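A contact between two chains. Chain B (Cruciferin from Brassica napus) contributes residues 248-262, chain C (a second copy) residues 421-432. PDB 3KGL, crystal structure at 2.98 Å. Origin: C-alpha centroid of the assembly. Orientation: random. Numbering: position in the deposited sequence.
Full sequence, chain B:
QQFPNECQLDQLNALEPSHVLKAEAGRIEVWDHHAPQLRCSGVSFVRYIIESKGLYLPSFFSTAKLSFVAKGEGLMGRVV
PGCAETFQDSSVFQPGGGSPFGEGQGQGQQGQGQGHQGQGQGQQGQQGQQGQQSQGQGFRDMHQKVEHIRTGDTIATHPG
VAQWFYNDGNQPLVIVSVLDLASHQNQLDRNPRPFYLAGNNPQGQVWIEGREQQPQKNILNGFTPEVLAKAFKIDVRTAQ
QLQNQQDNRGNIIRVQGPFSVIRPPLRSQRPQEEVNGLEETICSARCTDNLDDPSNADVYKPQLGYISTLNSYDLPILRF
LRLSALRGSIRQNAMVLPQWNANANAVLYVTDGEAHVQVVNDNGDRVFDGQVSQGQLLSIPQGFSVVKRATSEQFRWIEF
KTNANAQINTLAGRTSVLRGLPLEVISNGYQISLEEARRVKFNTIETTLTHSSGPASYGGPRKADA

Chain B, residues 248-262: NRGNIIRVQGPFSVI
Chain C, residues 421-432: LPLEVISNGYQI

Chain B is extended from Ile252(B) to Gln256(B), with a short strand at 252-254, and is loop or turn elsewhere, while chain C offers a helix that starts at Leu423(C), with Pro422(C) at the N-cap position. The two run antiparallel in register: CA atoms pair Ile253(B) with Gly429(C) at 7.4 Å, Val255(B) with Asn428(C) at 6.1 Å, Phe259(B) with Glu424(C) at 6.2 Å and Val261(B) with Pro422(C) at 5.9 Å. Chain B therefore travels from the C-terminal part of the helix back to its first turn, and together the stretches bury 560 Å².

Two glycines punctuate chain B. Gly250(B) sits at phi/psi 93/-160, where a CB would jam against the preceding carbonyl; Gly257(B), at 75/-144, would bring a CB to 2.4 Å from Pro258(B) CD. Beyond it, Phe259(B) (-150/68), Ser260(B) (-73/48) and Val261(B) (-67/-63) make a tight turn, with Val261(B) N hydrogen-bonded to Phe259(B) O at 2.7 Å. In chain C, regular helical hydrogen bonds include Ser427(C) N to Leu423(C) O at 2.7 Å and Gly429(C) N to Val425(C) O at 2.7 Å. Gln431(C) leaves helical angles with positive phi (53/71).

Arg249(B) reads this end of the helix. Its CB points toward chain C, and chi1 to chi3 of m, t, m carry the guanidinium to late-helix carbonyls: Arg249(B) NH1 donates to Asn428(C) O and Arg249(B) NH2 to Gly429(C) O, each at 3.1 Å. Both oxygens lie near the guanidinium plane. Over one face sits Gln431(C), with its NE2 3.3 Å from Arg249(B) CZ; its NE2 and the guanidinium nitrogens are all donors, so their proximity is packing rather than hydrogen bonding.

Asn428(C), chi1 -84° and chi2 -66°, links the middle. Asn428(C) OD1 accepts from the backbone Gln256(B) N at 3.1 Å and 163°, while Asn428(C) ND2 donates to Glu424(C) O, one turn back, at 3.0 Å. The intrahelical bond holds the amide so that its oxygen faces the chain B backbone. Val255(B), chi1 t, crowds this amide, its CG1 3.0 Å from Asn428(C) ND2, and Ile253(B) CD1 reaches Asn428(C) CB at 3.9 Å. The end of the Gln256(B) side chain leads away, and its main-chain NH makes the residue's hydrogen bond to chain C.

Toward the helix start, Phe259(B), chi1 t and chi2 55°, starts sideways, but its ring comes nearer: Phe259(B) CZ meets Val425(C) CG2 at 3.3 Å, with the methyl at the ring edge, and Phe259(B) CD1 lies 3.5 Å from Glu424(C) CB. Glu424(C) bends through chi1 m and chi2 p, and Glu424(C) OE2 accepts from Ser260(B) OG at 2.9 Å, though Ser260(B) is poorly ordered. Val261(B), chi1 t and also poorly ordered, places CG2 3.5 Å from Pro422(C) CB. The rules differ along the contact: a chain B side chain reads helix carbonyls at one end, a chain C side chain reads a backbone NH in the middle, and at the helix start apolar contacts accompany a side-chain hydrogen bond.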

# COMPACT_ATOMS: atom_id res chain seq x y z
N ASN B 248 1.24 -40.09 3.60
CA ASN B 248 -0.21 -39.90 3.61
C ASN B 248 -0.77 -39.09 4.77
O ASN B 248 -1.95 -38.72 4.77
CB ASN B 248 -0.91 -41.27 3.58
CG ASN B 248 -1.35 -41.67 2.18
OD1 ASN B 248 -1.22 -42.83 1.77
ND2 ASN B 248 -1.88 -40.70 1.43
N ARG B 249 0.09 -38.79 5.75
CA ARG B 249 -0.36 -38.20 7.01
C ARG B 249 -0.99 -36.80 6.94
O ARG B 249 -1.88 -36.47 7.72
CB ARG B 249 0.77 -38.23 8.03
CG ARG B 249 0.99 -39.58 8.68
CD ARG B 249 2.21 -39.54 9.59
NE ARG B 249 3.34 -38.95 8.88
CZ ARG B 249 4.33 -38.29 9.47
NH1 ARG B 249 4.34 -38.15 10.79
NH2 ARG B 249 5.29 -37.77 8.73
N GLY B 250 -0.52 -35.95 6.03
CA GLY B 250 -0.99 -34.58 6.01
C GLY B 250 -0.07 -33.73 6.85
O GLY B 250 1.07 -34.14 7.10
N ASN B 251 -0.53 -32.57 7.29
CA ASN B 251 0.37 -31.70 8.03
C ASN B 251 0.21 -31.76 9.54
O ASN B 251 1.08 -31.32 10.28
CB ASN B 251 0.26 -30.25 7.58
CG ASN B 251 1.50 -29.47 7.90
OD1 ASN B 251 1.48 -28.54 8.70
ND2 ASN B 251 2.62 -29.87 7.30
N ILE B 252 -0.92 -32.30 9.98
CA ILE B 252 -1.13 -32.55 11.40
C ILE B 252 -0.87 -34.05 11.67
O ILE B 252 -1.74 -34.90 11.47
CB ILE B 252 -2.52 -32.06 11.83
CG1 ILE B 252 -2.71 -30.60 11.41
CG2 ILE B 252 -2.69 -32.17 13.34
CD1 ILE B 252 -4.15 -30.12 11.44
N ILE B 253 0.35 -34.37 12.09
CA ILE B 253 0.73 -35.76 12.29
C ILE B 253 0.61 -36.15 13.75
O ILE B 253 0.54 -35.29 14.63
CB ILE B 253 2.16 -36.00 11.80
CG1 ILE B 253 3.16 -35.10 12.53
CG2 ILE B 253 2.26 -35.71 10.33
CD1 ILE B 253 3.82 -35.75 13.73
N ARG B 254 0.58 -37.46 14.01
CA ARG B 254 0.53 -37.95 15.38
C ARG B 254 1.92 -38.28 15.86
O ARG B 254 2.71 -38.88 15.12
CB ARG B 254 -0.36 -39.19 15.53
CG ARG B 254 -0.82 -39.42 16.96
CD ARG B 254 -1.95 -40.45 17.02
NE ARG B 254 -2.93 -40.13 18.06
CZ ARG B 254 -4.07 -39.48 17.85
NH1 ARG B 254 -4.38 -39.07 16.62
NH2 ARG B 254 -4.90 -39.24 18.86
N VAL B 255 2.22 -37.88 17.09
CA VAL B 255 3.56 -38.04 17.63
C VAL B 255 3.73 -39.40 18.28
O VAL B 255 2.96 -39.76 19.18
CB VAL B 255 3.89 -36.96 18.66
CG1 VAL B 255 5.36 -37.01 19.02
CG2 VAL B 255 3.54 -35.59 18.13
N GLN B 256 4.72 -40.15 17.82
CA GLN B 256 5.04 -41.45 18.40
C GLN B 256 5.89 -41.27 19.62
O GLN B 256 6.89 -40.54 19.59
CB GLN B 256 5.75 -42.34 17.38
CG GLN B 256 4.82 -42.86 16.30
CD GLN B 256 3.54 -43.44 16.88
OE1 GLN B 256 2.45 -42.90 16.67
NE2 GLN B 256 3.67 -44.53 17.64
N GLY B 257 5.50 -41.91 20.71
CA GLY B 257 6.19 -41.73 21.97
C GLY B 257 5.83 -40.39 22.58
O GLY B 257 4.70 -39.94 22.45
N PRO B 258 6.80 -39.73 23.23
CA PRO B 258 6.52 -38.50 23.96
C PRO B 258 6.98 -37.29 23.19
O PRO B 258 7.34 -37.36 22.01
CB PRO B 258 7.42 -38.64 25.16
CG PRO B 258 8.70 -39.17 24.52
CD PRO B 258 8.22 -40.09 23.37
N PHE B 259 7.00 -36.16 23.89
CA PHE B 259 7.37 -34.91 23.28
C PHE B 259 8.01 -34.04 24.33
O PHE B 259 7.45 -33.03 24.76
CB PHE B 259 6.12 -34.23 22.71
CG PHE B 259 6.41 -33.32 21.57
CD1 PHE B 259 7.08 -33.78 20.45
CD2 PHE B 259 6.00 -32.00 21.60
CE1 PHE B 259 7.35 -32.95 19.40
CE2 PHE B 259 6.27 -31.16 20.54
CZ PHE B 259 6.94 -31.63 19.44
N SER B 260 9.20 -34.46 24.76
CA SER B 260 9.97 -33.75 25.77
C SER B 260 10.57 -32.47 25.20
O SER B 260 11.76 -32.19 25.37
CB SER B 260 11.06 -34.67 26.33
OG SER B 260 11.52 -35.57 25.34
N VAL B 261 9.73 -31.70 24.52
CA VAL B 261 10.14 -30.47 23.85
C VAL B 261 10.57 -29.39 24.85
O VAL B 261 11.73 -28.97 24.86
CB VAL B 261 9.01 -29.94 22.95
CG1 VAL B 261 9.10 -28.44 22.79
CG2 VAL B 261 9.05 -30.65 21.61
N ILE B 262 9.63 -28.96 25.68
CA ILE B 262 9.94 -28.03 26.76
C ILE B 262 9.38 -28.65 28.03
O ILE B 262 8.34 -29.30 28.01
CB ILE B 262 9.31 -26.64 26.52
CG1 ILE B 262 10.39 -25.54 26.53
CG2 ILE B 262 8.18 -26.36 27.50
CD1 ILE B 262 11.20 -25.47 27.81
N LEU C 421 14.19 -25.91 15.51
CA LEU C 421 13.17 -26.92 15.75
C LEU C 421 13.58 -27.92 16.85
O LEU C 421 14.68 -28.49 16.82
CB LEU C 421 12.89 -27.69 14.46
CG LEU C 421 11.65 -27.44 13.60
CD1 LEU C 421 11.19 -26.00 13.64
CD2 LEU C 421 11.95 -27.87 12.17
N PRO C 422 12.71 -28.13 17.84
CA PRO C 422 12.83 -29.27 18.74
C PRO C 422 13.00 -30.56 17.96
O PRO C 422 12.23 -30.80 17.05
CB PRO C 422 11.48 -29.27 19.44
CG PRO C 422 11.12 -27.86 19.52
CD PRO C 422 11.64 -27.22 18.27
N LEU C 423 13.97 -31.38 18.34
CA LEU C 423 14.25 -32.63 17.64
C LEU C 423 13.05 -33.56 17.46
O LEU C 423 12.89 -34.18 16.41
CB LEU C 423 15.38 -33.39 18.33
CG LEU C 423 16.73 -33.20 17.64
CD1 LEU C 423 17.71 -34.25 18.13
CD2 LEU C 423 16.56 -33.29 16.12
N GLU C 424 12.20 -33.66 18.47
CA GLU C 424 11.05 -34.54 18.34
C GLU C 424 10.09 -34.07 17.23
O GLU C 424 9.30 -34.86 16.70
CB GLU C 424 10.33 -34.71 19.68
CG GLU C 424 11.17 -35.39 20.76
CD GLU C 424 12.06 -34.41 21.52
OE1 GLU C 424 12.52 -33.39 20.95
OE2 GLU C 424 12.31 -34.68 22.72
N VAL C 425 10.18 -32.79 16.88
CA VAL C 425 9.45 -32.28 15.71
C VAL C 425 10.11 -32.74 14.41
O VAL C 425 9.43 -33.24 13.50
CB VAL C 425 9.33 -30.73 15.70
CG1 VAL C 425 8.97 -30.25 14.30
CG2 VAL C 425 8.28 -30.27 16.70
N ILE C 426 11.44 -32.58 14.32
CA ILE C 426 12.18 -33.09 13.17
C ILE C 426 11.97 -34.60 13.00
O ILE C 426 11.64 -35.06 11.92
CB ILE C 426 13.69 -32.76 13.27
CG1 ILE C 426 13.92 -31.24 13.20
CG2 ILE C 426 14.51 -33.52 12.21
CD1 ILE C 426 15.42 -30.84 13.17
N SER C 427 12.10 -35.37 14.08
CA SER C 427 12.06 -36.82 13.98
C SER C 427 10.70 -37.33 13.54
O SER C 427 10.59 -38.13 12.62
CB SER C 427 12.39 -37.45 15.32
OG SER C 427 11.59 -36.86 16.31
N ASN C 428 9.65 -36.86 14.21
CA ASN C 428 8.30 -37.25 13.86
C ASN C 428 7.86 -36.66 12.54
O ASN C 428 7.18 -37.33 11.75
CB ASN C 428 7.35 -36.80 14.96
CG ASN C 428 7.27 -37.79 16.09
OD1 ASN C 428 6.80 -38.92 15.92
ND2 ASN C 428 7.74 -37.37 17.26
N GLY C 429 8.25 -35.41 12.30
CA GLY C 429 7.95 -34.70 11.07
C GLY C 429 8.33 -35.47 9.82
O GLY C 429 7.51 -35.64 8.93
N TYR C 430 9.57 -35.96 9.76
CA TYR C 430 10.05 -36.63 8.55
C TYR C 430 10.05 -38.14 8.68
O TYR C 430 10.35 -38.87 7.72
CB TYR C 430 11.44 -36.13 8.18
CG TYR C 430 11.49 -34.64 7.95
CD1 TYR C 430 11.14 -34.10 6.72
CD2 TYR C 430 11.88 -33.79 8.96
CE1 TYR C 430 11.18 -32.74 6.52
CE2 TYR C 430 11.93 -32.43 8.76
CZ TYR C 430 11.57 -31.90 7.55
OH TYR C 430 11.63 -30.53 7.38
N GLN C 431 9.68 -38.60 9.87
CA GLN C 431 9.74 -40.01 10.20
C GLN C 431 11.10 -40.59 9.91
O GLN C 431 11.30 -41.34 8.96
CB GLN C 431 8.63 -40.78 9.51
CG GLN C 431 7.32 -40.53 10.21
CD GLN C 431 6.15 -41.17 9.53
OE1 GLN C 431 6.19 -41.44 8.32
NE2 GLN C 431 5.09 -41.42 10.29
N ILE C 432 12.04 -40.16 10.76
CA ILE C 432 13.41 -40.63 10.76
C ILE C 432 13.83 -40.88 12.22
O ILE C 432 13.10 -40.54 13.17
CB ILE C 432 14.37 -39.60 10.10
CG1 ILE C 432 14.19 -38.22 10.72
CG2 ILE C 432 14.13 -39.50 8.60
CD1 ILE C 432 15.18 -37.20 10.23